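Local coordinates for twin-arginine translocation pathway signal protein (Burkholderia phytofirmans, PDB 2RJO) that probably serves as a periplasmic sugar-binding protein of the type I fold, with beta-D-galactopyranose held in its pocket, at residues A[127-132]-A[137-142]; A[160-163]-A[167-170]. One frame throughout, in Å; residues are numbered along the deposited sequence.

Both contacts pack a helix end against the four-stranded parallel sheet, on neighbouring strands. Contact 1 sets helix 118-132 on the interior strand 137-143, and its three touching residues are all buried; contact 2 sets helix 149-163 on the outermost strand 168-175, where just one of three is buried, though it covers 155 Å² against 97 Å². Each is purely apolar across its segments. Polar ties come between the contacts instead: V139 N lies 2.8 Å from Q169 O, and G137 O accepts in turn from Q169 N, both probable hydrogen bonds. Side chains of the two contacts also pack together, V139 CG2 lying 3.5 Å from I168 CG2. The centres are about 8 Å apart.

Contact 1. Residues A[127-132]-A[137-142]; sequences TQLFKS and GGVVAL
V139 is the one residue of the strand segment 137-142 that reaches the helix end 127-132, and it does so with both methyls, one toward L129 and one toward F130. Ahead of it come two glycines. G137 adopts phi 135°, psi 168°, a region open chiefly to glycine. Backbone hydrogen bonds tie G137 to G167 and Q169, and G138 to K199.

At V139 the side chain faces the helix. With chi1 at -175°, CG1 stands anti to the backbone N and CG2 beside it, which splits the two methyls between the two partners. CG1 meets CD2 of L129 at 4.1 Å; the two branches lie alongside one another, pointing opposite ways. CG2 sits 3.9 Å from CE1 of F130, approaching the ring obliquely, and here the side chains cross at roughly a right angle. The separations are ordinary van der Waals distances, and the buried area is a modest 97 Å². Both partners have further backing: the F130 ring also meets the ring of F165, their planes inclined at about 55°, and V139 packs on I168 and M133 as well.

Beyond V139, V140 and L142 turn to helix 180-194, where both touch W190, whereas A141 meets L158 of helix 149-163. The strand is thus sandwiched, as in an alpha/beta/alpha Rossmann-like lobe, between helices 118-132 and 149-163 over one face and helix 180-194 over the other.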
# COMPACT_ATOMS: atom_id res chain seq x y z
N THR A 127 17.61 -4.52 4.48
CA THR A 127 18.91 -4.21 5.05
C THR A 127 18.87 -4.35 6.57
O THR A 127 19.80 -4.87 7.18
CB THR A 127 19.35 -2.78 4.69
OG1 THR A 127 19.67 -2.73 3.29
CG2 THR A 127 20.57 -2.36 5.49
N GLN A 128 17.78 -3.90 7.17
CA GLN A 128 17.62 -3.99 8.62
C GLN A 128 17.54 -5.46 9.03
O GLN A 128 18.10 -5.84 10.05
CB GLN A 128 16.35 -3.28 9.07
CG GLN A 128 16.05 -3.45 10.55
CD GLN A 128 17.11 -2.81 11.44
OE1 GLN A 128 17.20 -1.59 11.55
NE2 GLN A 128 17.93 -3.66 12.07
N LEU A 129 16.83 -6.25 8.23
CA LEU A 129 16.68 -7.67 8.50
C LEU A 129 18.04 -8.39 8.45
O LEU A 129 18.36 -9.19 9.33
CB LEU A 129 15.73 -8.30 7.47
CG LEU A 129 15.58 -9.81 7.53
CD1 LEU A 129 14.85 -10.21 8.81
CD2 LEU A 129 14.82 -10.31 6.31
N PHE A 130 18.84 -8.09 7.43
CA PHE A 130 20.13 -8.73 7.31
C PHE A 130 21.08 -8.31 8.42
O PHE A 130 21.95 -9.07 8.82
CB PHE A 130 20.76 -8.43 5.95
CG PHE A 130 19.90 -8.86 4.78
CD1 PHE A 130 18.99 -9.92 4.91
CD2 PHE A 130 20.02 -8.22 3.55
CE1 PHE A 130 18.21 -10.33 3.82
CE2 PHE A 130 19.25 -8.63 2.45
CZ PHE A 130 18.34 -9.68 2.59
N LYS A 131 20.93 -7.08 8.91
CA LYS A 131 21.80 -6.63 9.99
C LYS A 131 21.47 -7.51 11.19
O LYS A 131 22.37 -8.05 11.85
CB LYS A 131 21.54 -5.17 10.36
CG LYS A 131 21.76 -4.16 9.24
CD LYS A 131 23.15 -4.28 8.63
CE LYS A 131 23.50 -3.05 7.80
NZ LYS A 131 23.76 -1.86 8.66
N SER A 132 20.18 -7.67 11.46
CA SER A 132 19.74 -8.48 12.59
C SER A 132 20.29 -9.88 12.53
O SER A 132 20.50 -10.51 13.57
CB SER A 132 18.21 -8.54 12.63
OG SER A 132 17.65 -7.28 12.94
N GLY A 137 23.36 -15.85 6.73
CA GLY A 137 22.25 -16.72 7.06
C GLY A 137 21.25 -16.90 5.94
O GLY A 137 21.26 -16.17 4.95
N GLY A 138 20.37 -17.88 6.12
CA GLY A 138 19.37 -18.17 5.11
C GLY A 138 18.12 -17.35 5.28
O GLY A 138 17.62 -17.18 6.40
N VAL A 139 17.59 -16.85 4.17
CA VAL A 139 16.40 -16.02 4.20
C VAL A 139 15.32 -16.45 3.22
O VAL A 139 15.61 -16.77 2.08
CB VAL A 139 16.75 -14.56 3.90
CG1 VAL A 139 15.53 -13.69 4.05
CG2 VAL A 139 17.87 -14.10 4.82
N VAL A 140 14.07 -16.46 3.68
CA VAL A 140 12.95 -16.79 2.81
C VAL A 140 12.19 -15.48 2.64
O VAL A 140 12.17 -14.65 3.55
CB VAL A 140 12.02 -17.87 3.43
CG1 VAL A 140 12.71 -19.21 3.42
CG2 VAL A 140 11.62 -17.48 4.85
N ALA A 141 11.57 -15.27 1.48
CA ALA A 141 10.83 -14.03 1.22
C ALA A 141 9.45 -14.24 0.61
O ALA A 141 9.26 -15.06 -0.29
CB ALA A 141 11.66 -13.12 0.33
N LEU A 142 8.48 -13.48 1.12
CA LEU A 142 7.09 -13.54 0.67
C LEU A 142 6.74 -12.29 -0.12
O LEU A 142 6.89 -11.18 0.37
CB LEU A 142 6.17 -13.67 1.89
CG LEU A 142 6.30 -14.97 2.69
CD1 LEU A 142 5.86 -14.72 4.13
CD2 LEU A 142 5.46 -16.06 2.03

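Contact 2. Residues A[160-163]-A[167-170]; sequences AALK and GIQL
L162 meets I168 and L170 with separate branches. Its CD2 lies 3.5 Å from CG2 of I168, a snug methyl-to-methyl approach, and 4.1 Å from CB of the same residue. Its CD1 turns to L170, coming within 3.8 Å of CD2 there and within 4.1 Å of L170 CB. The forked end of L162 thus spans two strand positions whose CB atoms both face the helix; Q169, between them, points its CB the other way. Each pair meets nearly at right angles.

These are the closing elements of a beta-alpha-beta unit, strand 137-143, helix 149-163 and strand 168-175, the repeating topology of periplasmic binding protein lobes, and the three residues 164-166 make the turn from helix to strand.

The rotamers fit this pairing. L162 has CG anti to its carbonyl carbon (chi1 -71°), and its end reaches the strand. In I168, CG1 is likewise placed (chi1 -67°), and CG2, left anti to the backbone N, is the branch that touches L162. Farther out, F130 of helix 118-132 touches L162, I168 and A161, packing against the contact beside I168, its buried member. Strand 168-175 is outermost in its sheet, and L162 and L170 remain partly exposed.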
# COMPACT_ATOMS: atom_id res chain seq x y z
N ALA A 160 18.22 -6.07 -4.13
CA ALA A 160 19.34 -5.13 -4.07
C ALA A 160 20.06 -5.22 -2.73
O ALA A 160 21.29 -5.05 -2.64
CB ALA A 160 18.84 -3.71 -4.30
N ALA A 161 19.30 -5.47 -1.67
CA ALA A 161 19.90 -5.59 -0.35
C ALA A 161 20.74 -6.86 -0.33
O ALA A 161 21.79 -6.92 0.30
CB ALA A 161 18.80 -5.66 0.70
N LEU A 162 20.28 -7.87 -1.06
CA LEU A 162 20.98 -9.15 -1.15
C LEU A 162 22.33 -8.95 -1.84
O LEU A 162 23.35 -9.48 -1.40
CB LEU A 162 20.14 -10.15 -1.94
CG LEU A 162 18.88 -10.70 -1.26
CD1 LEU A 162 18.00 -11.42 -2.27
CD2 LEU A 162 19.28 -11.64 -0.15
N LYS A 163 22.34 -8.17 -2.92
CA LYS A 163 23.56 -7.91 -3.66
C LYS A 163 24.59 -7.22 -2.78
O LYS A 163 25.80 -7.36 -2.99
CB LYS A 163 23.27 -7.03 -4.88
CG LYS A 163 24.45 -6.84 -5.82
CD LYS A 163 24.66 -5.37 -6.20
CE LYS A 163 25.14 -4.55 -5.00
NZ LYS A 163 25.44 -3.11 -5.33
N GLY A 167 26.72 -12.43 2.14
CA GLY A 167 26.71 -13.43 3.18
C GLY A 167 25.31 -13.96 3.41
O GLY A 167 25.12 -14.92 4.15
N ILE A 168 24.32 -13.33 2.79
CA ILE A 168 22.92 -13.74 2.92
C ILE A 168 22.55 -14.67 1.77
O ILE A 168 22.83 -14.37 0.62
CB ILE A 168 21.96 -12.52 2.89
CG1 ILE A 168 22.18 -11.66 4.13
CG2 ILE A 168 20.52 -12.99 2.85
CD1 ILE A 168 21.75 -12.32 5.41
N GLN A 169 21.93 -15.80 2.09
CA GLN A 169 21.53 -16.75 1.06
C GLN A 169 20.01 -16.76 0.96
O GLN A 169 19.31 -17.08 1.92
CB GLN A 169 22.08 -18.16 1.39
CG GLN A 169 21.20 -19.36 0.99
CD GLN A 169 21.48 -19.92 -0.40
OE1 GLN A 169 21.21 -19.28 -1.43
NE2 GLN A 169 22.00 -21.15 -0.45
N LEU A 170 19.49 -16.36 -0.20
CA LEU A 170 18.05 -16.33 -0.44
C LEU A 170 17.57 -17.76 -0.66
O LEU A 170 17.74 -18.32 -1.74
CB LEU A 170 17.72 -15.49 -1.66
CG LEU A 170 16.23 -15.28 -1.95
CD1 LEU A 170 15.58 -14.52 -0.81
CD2 LEU A 170 16.06 -14.53 -3.26